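Local coordinates for protein hydrogen peroxide-inducible genes activator (Corynebacterium glutamicum, PDB 6G1D) that senses hydrogen peroxide through a peroxidatic mechanism and acts as a LysR-type transcription factor, binding DNA through a helix-turn-helix domain, at the interface of chains A and B. Sequence-based numbering; all coordinates share one arbitrary frame. Chains: chain A/B, Hydrogen peroxide-inducible genes activator.

The interface of chains A and B. Residues chain A 103, 132-134; chain B 231-233, 243.
A:Ile133 and B:Thr232 meet where a loop of chain B runs alongside strand 129-135 of chain A. The B:Thr232 OG1, anti to its own carbonyl carbon (chi1 -70°), accepts a hydrogen bond from the backbone N of A:Ile133 at 3.1 Å. The same hydroxyl lies at the edge of the A:His132 imidazole, in the ring plane, with B:Thr232 OG1 3.6 Å from A:His132 ND1. CG2 of B:Thr232 rests 3.6 Å from the carbonyl O of A:Ile133. That carbonyl O of A:Ile133 accepts a hydrogen bond from the backbone N of B:Arg233 at 3.1 Å, so A:Ile133 is gripped through both its N and its O, and A:Val134 pairs with B:Arg233 as a parallel beta bridge.

The side chain of B:Arg233 departs from CB with CG staggered between N and C of its own backbone (chi1 49°). CG touches A:Val134 CG1, and the chain then stays extended to NE, which meets the same methyl. At the tip, A:Val134 CG1 sits over the centre of one guanidinium face, 3.8 Å from B:Arg233 CZ, and NH2 also meets this methyl. B:Arg233 NH1 packs against A:Val134 CG2 and donates to the carbonyl O of B:Val231 at 3.0 Å, on a lone pair but tilted from the guanidinium plane; this bond ties the flat group back to its own loop and may help to hold its rotation over the valine. At the flanks, A:Thr103 CG2 touches B:Val231 CG1, and B:Leu243 CD2, from helix 237-245, reaches A:Ile133 CG1. The patch and its two-fold twin join the LysR substrate-binding domains, likely supporting OxyR dimerisation.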
# COMPACT_ATOMS: atom_id res chain seq x y z
N THR A 103 -2.63 -23.40 7.66
CA THR A 103 -2.90 -21.99 7.69
C THR A 103 -4.09 -21.70 6.79
O THR A 103 -4.08 -22.03 5.59
CB THR A 103 -1.65 -21.22 7.26
OG1 THR A 103 -0.62 -21.56 8.18
CG2 THR A 103 -1.89 -19.70 7.34
N HIS A 132 -3.86 -22.02 12.01
CA HIS A 132 -3.37 -20.66 12.03
C HIS A 132 -4.32 -19.94 11.08
O HIS A 132 -4.66 -20.46 10.02
CB HIS A 132 -1.93 -20.62 11.54
CG HIS A 132 -1.00 -21.37 12.44
ND1 HIS A 132 -0.81 -20.99 13.75
CD2 HIS A 132 -0.29 -22.51 12.26
CE1 HIS A 132 0.03 -21.83 14.32
NE2 HIS A 132 0.33 -22.78 13.45
N ILE A 133 -4.77 -18.77 11.51
CA ILE A 133 -5.84 -18.07 10.86
C ILE A 133 -5.28 -16.76 10.35
O ILE A 133 -4.65 -16.03 11.11
CB ILE A 133 -7.03 -17.79 11.81
CG1 ILE A 133 -7.53 -19.11 12.42
CG2 ILE A 133 -8.16 -17.10 11.07
CD1 ILE A 133 -8.01 -20.14 11.40
N VAL A 134 -5.49 -16.49 9.06
CA VAL A 134 -5.17 -15.20 8.49
C VAL A 134 -6.46 -14.59 7.94
O VAL A 134 -7.06 -15.10 7.02
CB VAL A 134 -4.14 -15.34 7.37
CG1 VAL A 134 -3.84 -13.98 6.78
CG2 VAL A 134 -2.85 -15.96 7.91
N VAL B 231 2.16 -16.10 12.69
CA VAL B 231 1.37 -16.35 11.50
C VAL B 231 -0.07 -15.84 11.68
O VAL B 231 -0.53 -15.06 10.85
CB VAL B 231 1.37 -17.81 10.99
CG1 VAL B 231 0.87 -17.79 9.53
CG2 VAL B 231 2.74 -18.49 11.16
N THR B 232 -0.74 -16.24 12.75
CA THR B 232 -2.10 -15.84 13.01
C THR B 232 -2.24 -14.32 13.16
O THR B 232 -1.66 -13.74 14.09
CB THR B 232 -2.69 -16.62 14.21
OG1 THR B 232 -2.87 -17.99 13.81
CG2 THR B 232 -4.04 -16.07 14.64
N ARG B 233 -3.01 -13.71 12.26
CA ARG B 233 -3.22 -12.26 12.18
C ARG B 233 -4.66 -11.99 11.79
O ARG B 233 -5.24 -12.69 10.95
CB ARG B 233 -2.33 -11.53 11.13
CG ARG B 233 -2.25 -12.09 9.76
CD ARG B 233 -0.95 -11.50 9.13
NE ARG B 233 -0.74 -11.89 7.75
CZ ARG B 233 -0.21 -13.04 7.33
NH1 ARG B 233 0.17 -14.00 8.19
NH2 ARG B 233 -0.09 -13.24 6.02
N LEU B 243 -10.58 -15.77 18.47
CA LEU B 243 -9.34 -16.56 18.62
C LEU B 243 -8.97 -16.68 20.09
O LEU B 243 -8.54 -17.77 20.55
CB LEU B 243 -8.18 -15.96 17.81
CG LEU B 243 -8.46 -15.76 16.32
CD1 LEU B 243 -7.33 -14.94 15.68
CD2 LEU B 243 -8.67 -17.09 15.63